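Local coordinates for protein tryptophanyl-tRNA synthetase (Thermus thermophilus, PDB 2EL7) that probably catalyses the ATP-dependent attachment of tryptophan to its cognate tRNA, working as a homodimer of the class I aminoacyl-tRNA synthetase family, at residues Thr80-Ser85 and Leu138-Asp143; Val131-Asp136 and Val152-Leu157; Phe241-Tyr246 and Arg272-His277. All blocks are in the same frame, centred on the assembly; numbering follows the deposited sequence.

Contact 1: Thr80-Ser85 and Leu138-Asp143; sequences TLFVQS and LIYKAD
Two aromatic side chains, Phe82 and Tyr140, carry this buried contact by themselves, and a water lies at the edge of both rings, in plane. The rings form an offset edge-to-face pair, the edge of Phe82 toward the face of Tyr140, with centroids 5.2 Å apart and planes at 66°. The two side chains come from opposite directions. Phe82 CZ lies 3.6 Å from Tyr140 CE1, and Phe82 CE1 3.5 Å from Tyr140 OH. Phe82 CG lies between the backbone N and the carbonyl carbon (chi1 62°), which directs the ring off the strand toward the tyrosine. Ile139 CG2 covers the far face of the Tyr140 ring, 3.2 Å above the plane and over its centre. The phenol ring is thus held between an isoleucine methyl and a phenylalanine edge. Ala310 of helix 296-324 touches both side chains.

Tyr140 lies near the end of helix 124-139. That helix closes with a Schellman motif: Ala142 N bonds to Ile137 O, Lys141 N bonds to Leu138 O, and Lys141, the C-prime residue, has positive phi. Strand 80-83 is an outer strand of the parallel sheet of the class I Rossmann-fold domain, paired with strand 37-41. Tyr140 OH bonds the water at 2.7 Å, and the water reaches Gln84 O only weakly. The pair therefore joins sheet to helix end through apolar ring contact, while the buried hydroxyl keeps a polar partner beside Asp136, a predicted tryptophan-binding residue.

Contact 2: Val131-Asp136 and Val152-Leu157; sequences VLQAAD and VQHIEL
Gln133 lays its amide over one face of the His154 ring, with the two planes only 7° apart. Gln133 OE1 is 3.4 Å from His154 CD2, and the amide carbon CD comes almost as close. Gln133 NE2 sits 3.4 Å above the ring plane, displaced toward the rim. It is near His154 NE2, but the angle is too poor for a hydrogen bond. The amide lies nearly parallel to the imidazole face, although the side chains as a whole cross at about a right angle.

Leu157 CD2 comes within 4.3 Å of Val131 N, a loose approach to the backbone. Ala134 points toward helix 153-169 and touches Thr158 and Ile161.

The next shell surrounds the imidazole. Ile155 CD1 packs on its opposite face, a tight approach 3.1 Å above the plane and over the centre, so the ring is sandwiched between amide and methyl. His154 CG lies between the backbone N and the carbonyl carbon (chi1 80°), which turns the ring across to Gln133. His154 ND1 makes a weak hydrogen bond to Gln151 O, and Val147 also touches the side chain. With an alanine in place of His154, the Gln133 amide would probably lose the ring it lies against and be free to turn.

Helix 124-139 also carries Asp136, predicted to bind tryptophan. Helix 153-169 follows strand 144-146 and leads to strand 177-179 beside it, a beta-alpha-beta crossover. Leu106 of helix 103-107 touches both Val131 and Leu157, and helix 89-99 packs against Val131. Leu132 meets Trp95 of the second subunit.

Contact 3: Phe241-Tyr246 and Arg272-His277; sequences FTYLSY and RILFDH
Leu274 reaches into the angle between Tyr243 and Leu244. CB meets the tip of Leu244, with Leu274 CB 4.3 Å from Leu244 CD1. CG is anti to the backbone N (chi1 169°), and this carries both methyls toward the facing helix. Leu274 CD1 makes the closest approach. It lies 3.5 Å from the backbone Leu244 N and 3.7 Å from Tyr243 CB. Leu274 CD2 is 4.0 Å from Tyr243 CB and comes to the edge of the tyrosine ring, near its plane. Ile217 of helix 210-218 also packs on this leucine.

Helices 239-247 and 267-294 belong to the helical C-terminal part of the synthetase, which in class I TrpRS enzymes helps to bind the tRNA anticodon. The two segments run in roughly the same direction, with axes 9.4 Å apart and 36° between them. The backbones come nearest at Leu244 CA and Leu274 CA, 5.3 Å apart.

Leu244 CD1 packs in return against the Leu274 backbone and reaches Ile273 CG2 at 4.2 Å. Val253 of helix 250-261 packs on the same Leu244. The Tyr243 ring leads away from helix 267-294 to Met196 of the KMSKS motif and to Ile204, and its hydroxyl bonds Pro188 O.

How the contacts relate
From the N terminus, the first contact segment lies on strand 80-83. Contact 1 closes a loop of 52 residues, mostly helical, when the chain returns at 138-143. Contact 2 opens inside that loop at 131-136 and closes beyond it at 152-157, so the two cross. Both use helix 124-139, tying it to the outer sheet strand on one hand and to helix 153-169 on the other. They touch where Gln84 NE2 packs near Asp136 OD2. Contact 3 follows in series and closes a 25-residue loop within the C-terminal helices. Its centre lies about 37 Å from that of contact 1 and about 38 Å from that of contact 2, across the chain's centre.

Contact 1: Thr80-Ser85 and Leu138-Asp143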
ATOM      1  N   THR A  80       9.692  21.655   8.487  1.00 19.36           N
ATOM      2  CA  THR A  80       9.038  21.079   7.309  1.00 24.18           C
ATOM      3  C   THR A  80       7.820  20.316   7.752  1.00 15.88           C
ATOM      4  O   THR A  80       7.925  19.206   8.230  1.00 30.80           O
ATOM      5  CB  THR A  80      10.012  20.165   6.535  1.00 26.75           C
ATOM      6  OG1 THR A  80      11.039  20.986   5.975  1.00 25.67           O
ATOM      7  CG2 THR A  80       9.326  19.411   5.389  1.00 22.62           C
ATOM      8  N   LEU A  81       6.660  20.943   7.586  1.00 25.93           N
ATOM      9  CA  LEU A  81       5.369  20.390   7.983  1.00 21.18           C
ATOM     10  C   LEU A  81       4.548  20.050   6.775  1.00 21.45           C
ATOM     11  O   LEU A  81       4.376  20.882   5.895  1.00 25.35           O
ATOM     12  CB  LEU A  81       4.614  21.414   8.814  1.00 26.31           C
ATOM     13  CG  LEU A  81       3.231  21.073   9.380  1.00 33.32           C
ATOM     14  CD1 LEU A  81       3.330  19.897  10.344  1.00 18.63           C
ATOM     15  CD2 LEU A  81       2.694  22.313  10.119  1.00 26.63           C
ATOM     16  N   PHE A  82       4.026  18.830   6.745  1.00 26.31           N
ATOM     17  CA  PHE A  82       3.228  18.362   5.625  1.00 20.58           C
ATOM     18  C   PHE A  82       2.218  17.292   6.040  1.00 29.59           C
ATOM     19  O   PHE A  82       2.283  16.750   7.155  1.00 27.61           O
ATOM     20  CB  PHE A  82       4.157  17.824   4.544  1.00 23.14           C
ATOM     21  CG  PHE A  82       4.979  16.647   4.975  1.00 15.94           C
ATOM     22  CD1 PHE A  82       4.534  15.360   4.745  1.00 20.57           C
ATOM     23  CD2 PHE A  82       6.220  16.831   5.582  1.00 24.26           C
ATOM     24  CE1 PHE A  82       5.321  14.247   5.109  1.00 30.48           C
ATOM     25  CE2 PHE A  82       7.009  15.746   5.951  1.00 26.21           C
ATOM     26  CZ  PHE A  82       6.554  14.439   5.712  1.00 24.21           C
ATOM     27  N   VAL A  83       1.274  17.007   5.145  1.00 24.15           N
ATOM     28  CA  VAL A  83       0.234  16.012   5.388  1.00 25.70           C
ATOM     29  C   VAL A  83       0.629  14.703   4.713  1.00 26.49           C
ATOM     30  O   VAL A  83       0.947  14.688   3.525  1.00 32.05           O
ATOM     31  CB  VAL A  83      -1.124  16.460   4.806  1.00 21.88           C
ATOM     32  CG1 VAL A  83      -2.151  15.328   4.953  1.00 10.47           C
ATOM     33  CG2 VAL A  83      -1.599  17.716   5.506  1.00 15.23           C
ATOM     34  N   GLN A  84       0.584  13.606   5.463  1.00 22.55           N
ATOM     35  CA  GLN A  84       0.967  12.298   4.938  1.00 24.13           C
ATOM     36  C   GLN A  84       0.447  12.017   3.518  1.00 27.32           C
ATOM     37  O   GLN A  84       1.253  11.801   2.611  1.00 22.50           O
ATOM     38  CB  GLN A  84       0.537  11.215   5.931  1.00 17.14           C
ATOM     39  CG  GLN A  84       0.830   9.790   5.522  1.00 25.57           C
ATOM     40  CD  GLN A  84       0.534   8.786   6.651  1.00 35.21           C
ATOM     41  OE1 GLN A  84      -0.195   9.078   7.611  1.00 26.29           O
ATOM     42  NE2 GLN A  84       1.102   7.602   6.529  1.00 36.19           N
ATOM     43  N   SER A  85      -0.875  12.050   3.311  1.00 24.99           N
ATOM     44  CA  SER A  85      -1.449  11.802   1.976  1.00 24.86           C
ATOM     45  C   SER A  85      -0.975  12.726   0.844  1.00 24.41           C
ATOM     46  O   SER A  85      -1.210  12.432  -0.326  1.00 34.52           O
ATOM     47  CB  SER A  85      -2.998  11.814   2.019  1.00 18.30           C
ATOM     48  OG  SER A  85      -3.557  13.097   2.254  1.00 18.89           O
ATOM     49  N   LEU A 138      11.205   5.647   6.498  1.00 23.18           N
ATOM     50  CA  LEU A 138      12.316   5.442   5.594  1.00 26.02           C
ATOM     51  C   LEU A 138      12.277   6.161   4.230  1.00 28.99           C
ATOM     52  O   LEU A 138      13.339   6.431   3.633  1.00 24.31           O
ATOM     53  CB  LEU A 138      12.547   3.945   5.427  1.00 22.28           C
ATOM     54  CG  LEU A 138      12.720   3.246   6.789  1.00 30.60           C
ATOM     55  CD1 LEU A 138      12.873   1.724   6.598  1.00 24.44           C
ATOM     56  CD2 LEU A 138      13.916   3.837   7.535  1.00 16.58           C
ATOM     57  N   ILE A 139      11.087   6.489   3.726  1.00 28.46           N
ATOM     58  CA  ILE A 139      11.012   7.177   2.428  1.00 23.86           C
ATOM     59  C   ILE A 139      11.752   8.528   2.498  1.00 26.80           C
ATOM     60  O   ILE A 139      12.227   9.044   1.471  1.00 26.36           O
ATOM     61  CB  ILE A 139       9.566   7.468   2.021  1.00 23.59           C
ATOM     62  CG1 ILE A 139       9.501   7.811   0.539  1.00 20.31           C
ATOM     63  CG2 ILE A 139       9.031   8.694   2.793  1.00 17.71           C
ATOM     64  CD1 ILE A 139       9.242   6.658  -0.338  1.00 27.73           C
ATOM     65  N   TYR A 140      11.834   9.085   3.712  1.00 17.06           N
ATOM     66  CA  TYR A 140      12.470  10.373   3.970  1.00 16.96           C
ATOM     67  C   TYR A 140      13.841  10.199   4.620  1.00 26.16           C
ATOM     68  O   TYR A 140      14.485  11.188   5.017  1.00 27.51           O
ATOM     69  CB  TYR A 140      11.591  11.237   4.897  1.00 13.23           C
ATOM     70  CG  TYR A 140      10.194  11.511   4.372  1.00 16.81           C
ATOM     71  CD1 TYR A 140       9.059  11.108   5.090  1.00 17.79           C
ATOM     72  CD2 TYR A 140      10.008  12.109   3.133  1.00 11.47           C
ATOM     73  CE1 TYR A 140       7.783  11.283   4.565  1.00 14.25           C
ATOM     74  CE2 TYR A 140       8.757  12.286   2.606  1.00 19.61           C
ATOM     75  CZ  TYR A 140       7.640  11.864   3.312  1.00 18.56           C
ATOM     76  OH  TYR A 140       6.409  11.927   2.686  1.00 16.54           O
ATOM     77  N   LYS A 141      14.273   8.941   4.734  1.00 27.63           N
ATOM     78  CA  LYS A 141      15.559   8.610   5.332  1.00 26.32           C
ATOM     79  C   LYS A 141      15.723   9.257   6.695  1.00 24.21           C
ATOM     80  O   LYS A 141      16.814   9.691   7.037  1.00 27.56           O
ATOM     81  CB  LYS A 141      16.711   9.067   4.431  1.00 25.87           C
ATOM     82  CG  LYS A 141      17.405   7.968   3.619  1.00 33.61           C
ATOM     83  CD  LYS A 141      16.694   7.660   2.322  1.00 32.68           C
ATOM     84  CE  LYS A 141      17.425   6.602   1.472  1.00 37.74           C
ATOM     85  NZ  LYS A 141      18.618   7.081   0.720  1.00 28.78           N
ATOM     86  N   ALA A 142      14.651   9.353   7.464  1.00 21.45           N
ATOM     87  CA  ALA A 142      14.752   9.939   8.806  1.00 26.32           C
ATOM     88  C   ALA A 142      15.511   8.953   9.687  1.00 19.05           C
ATOM     89  O   ALA A 142      15.295   7.757   9.594  1.00 28.49           O
ATOM     90  CB  ALA A 142      13.337  10.206   9.419  1.00 19.35           C
ATOM     91  N   ASP A 143      16.380   9.446  10.558  1.00 23.64           N
ATOM     92  CA  ASP A 143      17.140   8.550  11.430  1.00 26.20           C
ATOM     93  C   ASP A 143      16.679   8.645  12.879  1.00 24.89           C
ATOM     94  O   ASP A 143      17.144   7.904  13.736  1.00 32.24           O
ATOM     95  CB  ASP A 143      18.646   8.863  11.336  1.00 18.65           C
ATOM     96  CG  ASP A 143      18.981  10.267  11.814  1.00 22.62           C
ATOM     97  OD1 ASP A 143      19.531  11.066  11.038  1.00 32.89           O
ATOM     98  OD2 ASP A 143      18.689  10.582  12.977  1.00 26.48           O
TER
HETATM   99  O   HOH W   1       4.251  10.726   3.803  1.00 35.58           O

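Contact 2: Val131-Asp136 and Val152-Leu157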
ATOM      1  N   VAL A 131       3.670  -1.205   8.983  1.00 24.17           N
ATOM      2  CA  VAL A 131       4.460  -1.227   7.744  1.00 20.39           C
ATOM      3  C   VAL A 131       4.333   0.139   7.051  1.00 24.80           C
ATOM      4  O   VAL A 131       5.326   0.669   6.537  1.00 21.32           O
ATOM      5  CB  VAL A 131       4.012  -2.367   6.810  1.00 26.66           C
ATOM      6  CG1 VAL A 131       4.875  -2.377   5.518  1.00 14.64           C
ATOM      7  CG2 VAL A 131       4.171  -3.702   7.556  1.00 19.30           C
ATOM      8  N   LEU A 132       3.128   0.727   7.086  1.00 20.61           N
ATOM      9  CA  LEU A 132       2.891   2.056   6.526  1.00 16.17           C
ATOM     10  C   LEU A 132       3.785   3.067   7.250  1.00 20.83           C
ATOM     11  O   LEU A 132       4.441   3.885   6.604  1.00 24.04           O
ATOM     12  CB  LEU A 132       1.428   2.464   6.693  1.00 24.74           C
ATOM     13  CG  LEU A 132       0.973   3.765   6.012  1.00 32.47           C
ATOM     14  CD1 LEU A 132       1.114   3.610   4.542  1.00 19.76           C
ATOM     15  CD2 LEU A 132      -0.488   4.081   6.344  1.00 25.72           C
ATOM     16  N   GLN A 133       3.827   2.997   8.584  1.00 17.94           N
ATOM     17  CA  GLN A 133       4.670   3.901   9.368  1.00 20.18           C
ATOM     18  C   GLN A 133       6.159   3.713   9.001  1.00 27.33           C
ATOM     19  O   GLN A 133       6.923   4.682   8.914  1.00 23.85           O
ATOM     20  CB  GLN A 133       4.496   3.652  10.865  1.00 14.23           C
ATOM     21  CG  GLN A 133       3.148   4.036  11.449  1.00 18.55           C
ATOM     22  CD  GLN A 133       3.078   3.758  12.961  1.00 22.60           C
ATOM     23  OE1 GLN A 133       3.111   2.593  13.404  1.00 17.67           O
ATOM     24  NE2 GLN A 133       3.001   4.827  13.754  1.00 19.80           N
ATOM     25  N   ALA A 134       6.577   2.465   8.808  1.00 22.23           N
ATOM     26  CA  ALA A 134       7.968   2.207   8.434  1.00 30.51           C
ATOM     27  C   ALA A 134       8.357   2.866   7.093  1.00 26.72           C
ATOM     28  O   ALA A 134       9.482   3.352   6.921  1.00 26.02           O
ATOM     29  CB  ALA A 134       8.212   0.698   8.355  1.00 27.17           C
ATOM     30  N   ALA A 135       7.430   2.865   6.138  1.00 30.18           N
ATOM     31  CA  ALA A 135       7.697   3.453   4.825  1.00 22.63           C
ATOM     32  C   ALA A 135       7.706   4.966   4.923  1.00 18.44           C
ATOM     33  O   ALA A 135       8.415   5.638   4.209  1.00 25.39           O
ATOM     34  CB  ALA A 135       6.655   3.004   3.848  1.00 29.36           C
ATOM     35  N   ASP A 136       6.892   5.495   5.818  1.00 27.71           N
ATOM     36  CA  ASP A 136       6.821   6.933   6.022  1.00 30.51           C
ATOM     37  C   ASP A 136       8.177   7.374   6.601  1.00 25.03           C
ATOM     38  O   ASP A 136       8.746   8.370   6.177  1.00 32.70           O
ATOM     39  CB  ASP A 136       5.668   7.237   6.993  1.00 30.08           C
ATOM     40  CG  ASP A 136       4.845   8.457   6.591  1.00 41.37           C
ATOM     41  OD1 ASP A 136       4.971   8.939   5.435  1.00 28.31           O
ATOM     42  OD2 ASP A 136       4.056   8.923   7.455  1.00 34.70           O
ATOM     43  N   VAL A 152       7.656   2.164  20.948  1.00 41.56           N
ATOM     44  CA  VAL A 152       8.971   1.860  20.465  1.00 37.19           C
ATOM     45  C   VAL A 152       8.934   0.689  19.470  1.00 38.59           C
ATOM     46  O   VAL A 152       9.693   0.680  18.497  1.00 31.67           O
ATOM     47  CB  VAL A 152       9.881   1.553  21.674  1.00 36.36           C
ATOM     48  CG1 VAL A 152      11.217   0.981  21.226  1.00 46.85           C
ATOM     49  CG2 VAL A 152      10.111   2.834  22.444  1.00 34.19           C
ATOM     50  N   GLN A 153       8.036  -0.277  19.700  1.00 39.44           N
ATOM     51  CA  GLN A 153       7.917  -1.454  18.827  1.00 34.37           C
ATOM     52  C   GLN A 153       7.934  -1.171  17.330  1.00 34.69           C
ATOM     53  O   GLN A 153       8.615  -1.877  16.577  1.00 28.20           O
ATOM     54  CB  GLN A 153       6.654  -2.265  19.151  1.00 33.11           C
ATOM     55  CG  GLN A 153       6.897  -3.430  20.081  1.00 33.23           C
ATOM     56  CD  GLN A 153       5.939  -4.599  19.867  1.00 41.99           C
ATOM     57  OE1 GLN A 153       4.716  -4.438  19.893  1.00 44.80           O
ATOM     58  NE2 GLN A 153       6.498  -5.787  19.660  1.00 38.62           N
ATOM     59  N   HIS A 154       7.203  -0.151  16.879  1.00 31.26           N
ATOM     60  CA  HIS A 154       7.204   0.113  15.450  1.00 26.60           C
ATOM     61  C   HIS A 154       8.529   0.711  14.973  1.00 24.68           C
ATOM     62  O   HIS A 154       8.851   0.643  13.789  1.00 31.41           O
ATOM     63  CB  HIS A 154       5.982   0.966  15.019  1.00 30.83           C
ATOM     64  CG  HIS A 154       6.109   2.442  15.271  1.00 26.44           C
ATOM     65  ND1 HIS A 154       5.946   3.010  16.520  1.00 31.20           N
ATOM     66  CD2 HIS A 154       6.278   3.473  14.412  1.00 19.56           C
ATOM     67  CE1 HIS A 154       5.996   4.328  16.414  1.00 21.74           C
ATOM     68  NE2 HIS A 154       6.196   4.633  15.143  1.00 24.65           N
ATOM     69  N   ILE A 155       9.314   1.291  15.868  1.00 21.43           N
ATOM     70  CA  ILE A 155      10.605   1.780  15.408  1.00 25.94           C
ATOM     71  C   ILE A 155      11.502   0.550  15.251  1.00 24.20           C
ATOM     72  O   ILE A 155      12.327   0.501  14.346  1.00 31.02           O
ATOM     73  CB  ILE A 155      11.273   2.805  16.366  1.00 19.31           C
ATOM     74  CG1 ILE A 155      10.659   4.203  16.219  1.00 36.96           C
ATOM     75  CG2 ILE A 155      12.677   3.065  15.913  1.00 24.41           C
ATOM     76  CD1 ILE A 155       9.198   4.284  15.909  1.00 34.97           C
ATOM     77  N   GLU A 156      11.348  -0.447  16.119  1.00 29.77           N
ATOM     78  CA  GLU A 156      12.145  -1.670  15.993  1.00 34.42           C
ATOM     79  C   GLU A 156      11.787  -2.419  14.701  1.00 32.45           C
ATOM     80  O   GLU A 156      12.664  -2.970  14.036  1.00 29.41           O
ATOM     81  CB  GLU A 156      11.951  -2.580  17.216  1.00 37.74           C
ATOM     82  CG  GLU A 156      12.680  -2.044  18.462  1.00 72.60           C
ATOM     83  CD  GLU A 156      12.214  -2.660  19.807  1.00 87.68           C
ATOM     84  OE1 GLU A 156      12.806  -2.278  20.856  1.00 85.20           O
ATOM     85  OE2 GLU A 156      11.274  -3.506  19.823  1.00 84.62           O
ATOM     86  N   LEU A 157      10.508  -2.428  14.334  1.00 27.28           N
ATOM     87  CA  LEU A 157      10.099  -3.095  13.106  1.00 17.73           C
ATOM     88  C   LEU A 157      10.772  -2.399  11.941  1.00 19.86           C
ATOM     89  O   LEU A 157      11.286  -3.049  11.028  1.00 27.63           O
ATOM     90  CB  LEU A 157       8.575  -3.031  12.924  1.00 29.17           C
ATOM     91  CG  LEU A 157       8.034  -3.614  11.607  1.00 31.02           C
ATOM     92  CD1 LEU A 157       8.170  -5.128  11.634  1.00 18.76           C
ATOM     93  CD2 LEU A 157       6.583  -3.201  11.379  1.00 28.41           C
TER

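Contact 3: Phe241-Tyr246 and Arg272-His277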
ATOM      1  N   PHE A 241      -1.704  21.615  42.887  1.00 51.78           N
ATOM      2  CA  PHE A 241      -0.342  22.133  43.013  1.00 40.71           C
ATOM      3  C   PHE A 241       0.592  21.547  41.978  1.00 44.34           C
ATOM      4  O   PHE A 241       1.721  22.018  41.824  1.00 40.38           O
ATOM      5  CB  PHE A 241       0.209  21.879  44.414  1.00 46.63           C
ATOM      6  CG  PHE A 241      -0.088  22.985  45.380  1.00 51.16           C
ATOM      7  CD1 PHE A 241       0.777  24.063  45.505  1.00 54.73           C
ATOM      8  CD2 PHE A 241      -1.272  22.986  46.119  1.00 58.37           C
ATOM      9  CE1 PHE A 241       0.465  25.134  46.347  1.00 49.14           C
ATOM     10  CE2 PHE A 241      -1.596  24.051  46.965  1.00 53.92           C
ATOM     11  CZ  PHE A 241      -0.728  25.125  47.077  1.00 51.93           C
ATOM     12  N   THR A 242       0.128  20.514  41.274  1.00 43.07           N
ATOM     13  CA  THR A 242       0.924  19.885  40.221  1.00 40.30           C
ATOM     14  C   THR A 242       0.854  20.830  39.023  1.00 40.84           C
ATOM     15  O   THR A 242       1.881  21.233  38.466  1.00 41.96           O
ATOM     16  CB  THR A 242       0.354  18.506  39.838  1.00 46.10           C
ATOM     17  OG1 THR A 242       0.475  17.616  40.955  1.00 50.72           O
ATOM     18  CG2 THR A 242       1.101  17.919  38.657  1.00 44.43           C
ATOM     19  N   TYR A 243      -0.368  21.191  38.646  1.00 38.11           N
ATOM     20  CA  TYR A 243      -0.585  22.117  37.551  1.00 33.78           C
ATOM     21  C   TYR A 243       0.111  23.410  37.905  1.00 37.52           C
ATOM     22  O   TYR A 243       0.833  23.972  37.087  1.00 48.55           O
ATOM     23  CB  TYR A 243      -2.065  22.409  37.364  1.00 27.19           C
ATOM     24  CG  TYR A 243      -2.885  21.276  36.800  1.00 36.00           C
ATOM     25  CD1 TYR A 243      -4.245  21.448  36.562  1.00 41.44           C
ATOM     26  CD2 TYR A 243      -2.313  20.041  36.486  1.00 33.93           C
ATOM     27  CE1 TYR A 243      -5.028  20.425  36.029  1.00 38.33           C
ATOM     28  CE2 TYR A 243      -3.094  19.003  35.943  1.00 36.62           C
ATOM     29  CZ  TYR A 243      -4.453  19.209  35.725  1.00 33.99           C
ATOM     30  OH  TYR A 243      -5.264  18.195  35.254  1.00 36.27           O
ATOM     31  N   LEU A 244      -0.101  23.889  39.128  1.00 42.52           N
ATOM     32  CA  LEU A 244       0.521  25.142  39.555  1.00 42.48           C
ATOM     33  C   LEU A 244       2.019  25.128  39.260  1.00 43.21           C
ATOM     34  O   LEU A 244       2.592  26.129  38.833  1.00 47.03           O
ATOM     35  CB  LEU A 244       0.294  25.373  41.054  1.00 40.63           C
ATOM     36  CG  LEU A 244       0.835  26.687  41.638  1.00 32.08           C
ATOM     37  CD1 LEU A 244       0.008  27.848  41.126  1.00 25.70           C
ATOM     38  CD2 LEU A 244       0.792  26.641  43.156  1.00 28.28           C
ATOM     39  N   SER A 245       2.642  23.977  39.483  1.00 48.45           N
ATOM     40  CA  SER A 245       4.080  23.803  39.264  1.00 51.88           C
ATOM     41  C   SER A 245       4.473  23.989  37.801  1.00 48.94           C
ATOM     42  O   SER A 245       5.533  24.547  37.482  1.00 40.36           O
ATOM     43  CB  SER A 245       4.486  22.406  39.727  1.00 53.72           C
ATOM     44  OG  SER A 245       3.962  22.170  41.024  1.00 53.50           O
ATOM     45  N   TYR A 246       3.606  23.504  36.920  1.00 46.54           N
ATOM     46  CA  TYR A 246       3.816  23.594  35.484  1.00 37.13           C
ATOM     47  C   TYR A 246       3.823  25.023  34.972  1.00 39.91           C
ATOM     48  O   TYR A 246       4.574  25.339  34.055  1.00 40.33           O
ATOM     49  CB  TYR A 246       2.698  22.869  34.748  1.00 36.41           C
ATOM     50  CG  TYR A 246       2.582  21.380  35.003  1.00 36.09           C
ATOM     51  CD1 TYR A 246       1.399  20.708  34.692  1.00 32.71           C
ATOM     52  CD2 TYR A 246       3.654  20.635  35.502  1.00 29.90           C
ATOM     53  CE1 TYR A 246       1.282  19.339  34.861  1.00 38.03           C
ATOM     54  CE2 TYR A 246       3.542  19.249  35.690  1.00 21.87           C
ATOM     55  CZ  TYR A 246       2.352  18.612  35.365  1.00 36.52           C
ATOM     56  OH  TYR A 246       2.195  17.249  35.561  1.00 46.11           O
ATOM     57  N   ARG A 272      -7.145  30.548  41.583  1.00 50.36           N
ATOM     58  CA  ARG A 272      -7.071  31.775  40.796  1.00 43.51           C
ATOM     59  C   ARG A 272      -5.618  32.054  40.414  1.00 44.92           C
ATOM     60  O   ARG A 272      -5.353  32.584  39.329  1.00 43.53           O
ATOM     61  CB  ARG A 272      -7.611  32.966  41.592  1.00 50.04           C
ATOM     62  CG  ARG A 272      -9.032  32.814  42.108  1.00 62.44           C
ATOM     63  CD  ARG A 272     -10.050  33.604  41.288  1.00 70.43           C
ATOM     64  NE  ARG A 272      -9.671  35.009  41.118  1.00 80.00           N
ATOM     65  CZ  ARG A 272     -10.526  36.003  40.863  1.00 75.82           C
ATOM     66  NH1 ARG A 272     -11.831  35.764  40.756  1.00 71.85           N
ATOM     67  NH2 ARG A 272     -10.070  37.238  40.693  1.00 67.87           N
ATOM     68  N   ILE A 273      -4.673  31.726  41.297  1.00 40.74           N
ATOM     69  CA  ILE A 273      -3.267  31.961  40.965  1.00 43.13           C
ATOM     70  C   ILE A 273      -2.936  30.997  39.826  1.00 47.80           C
ATOM     71  O   ILE A 273      -2.229  31.361  38.884  1.00 44.38           O
ATOM     72  CB  ILE A 273      -2.305  31.652  42.120  1.00 43.72           C
ATOM     73  CG1 ILE A 273      -2.612  32.523  43.341  1.00 57.36           C
ATOM     74  CG2 ILE A 273      -0.878  31.885  41.651  1.00 34.43           C
ATOM     75  CD1 ILE A 273      -2.001  33.910  43.289  1.00 55.25           C
ATOM     76  N   LEU A 274      -3.448  29.768  39.929  1.00 39.09           N
ATOM     77  CA  LEU A 274      -3.232  28.756  38.900  1.00 40.68           C
ATOM     78  C   LEU A 274      -3.838  29.210  37.562  1.00 38.12           C
ATOM     79  O   LEU A 274      -3.174  29.202  36.531  1.00 33.30           O
ATOM     80  CB  LEU A 274      -3.871  27.431  39.312  1.00 39.82           C
ATOM     81  CG  LEU A 274      -3.927  26.378  38.195  1.00 41.24           C
ATOM     82  CD1 LEU A 274      -2.502  26.047  37.699  1.00 33.21           C
ATOM     83  CD2 LEU A 274      -4.629  25.137  38.707  1.00 38.84           C
ATOM     84  N   PHE A 275      -5.106  29.606  37.602  1.00 35.01           N
ATOM     85  CA  PHE A 275      -5.811  30.072  36.425  1.00 31.96           C
ATOM     86  C   PHE A 275      -5.064  31.219  35.741  1.00 45.09           C
ATOM     87  O   PHE A 275      -4.674  31.103  34.574  1.00 47.19           O
ATOM     88  CB  PHE A 275      -7.216  30.523  36.820  1.00 36.38           C
ATOM     89  CG  PHE A 275      -8.037  31.039  35.676  1.00 28.68           C
ATOM     90  CD1 PHE A 275      -8.524  30.175  34.705  1.00 35.10           C
ATOM     91  CD2 PHE A 275      -8.319  32.394  35.567  1.00 37.46           C
ATOM     92  CE1 PHE A 275      -9.281  30.654  33.641  1.00 32.28           C
ATOM     93  CE2 PHE A 275      -9.080  32.888  34.500  1.00 38.24           C
ATOM     94  CZ  PHE A 275      -9.561  32.010  33.536  1.00 35.79           C
ATOM     95  N   ASP A 276      -4.851  32.322  36.456  1.00 44.35           N
ATOM     96  CA  ASP A 276      -4.149  33.460  35.862  1.00 50.61           C
ATOM     97  C   ASP A 276      -2.838  33.060  35.185  1.00 46.79           C
ATOM     98  O   ASP A 276      -2.535  33.515  34.069  1.00 37.82           O
ATOM     99  CB  ASP A 276      -3.854  34.550  36.911  1.00 47.14           C
ATOM    100  CG  ASP A 276      -5.112  35.136  37.507  1.00 53.29           C
ATOM    101  OD1 ASP A 276      -6.105  35.254  36.750  1.00 48.56           O
ATOM    102  OD2 ASP A 276      -5.106  35.482  38.719  1.00 47.97           O
ATOM    103  N   HIS A 277      -2.059  32.227  35.873  1.00 44.37           N
ATOM    104  CA  HIS A 277      -0.774  31.778  35.348  1.00 48.30           C
ATOM    105  C   HIS A 277      -0.974  30.841  34.169  1.00 48.15           C
ATOM    106  O   HIS A 277      -0.194  30.853  33.219  1.00 44.18           O
ATOM    107  CB  HIS A 277       0.042  31.107  36.461  1.00 39.06           C
ATOM    108  CG  HIS A 277       0.767  32.084  37.335  1.00 43.76           C
ATOM    109  ND1 HIS A 277       2.095  32.412  37.146  1.00 46.31           N
ATOM    110  CD2 HIS A 277       0.333  32.858  38.358  1.00 43.06           C
ATOM    111  CE1 HIS A 277       2.444  33.346  38.015  1.00 45.45           C
ATOM    112  NE2 HIS A 277       1.394  33.634  38.760  1.00 30.71           N
TER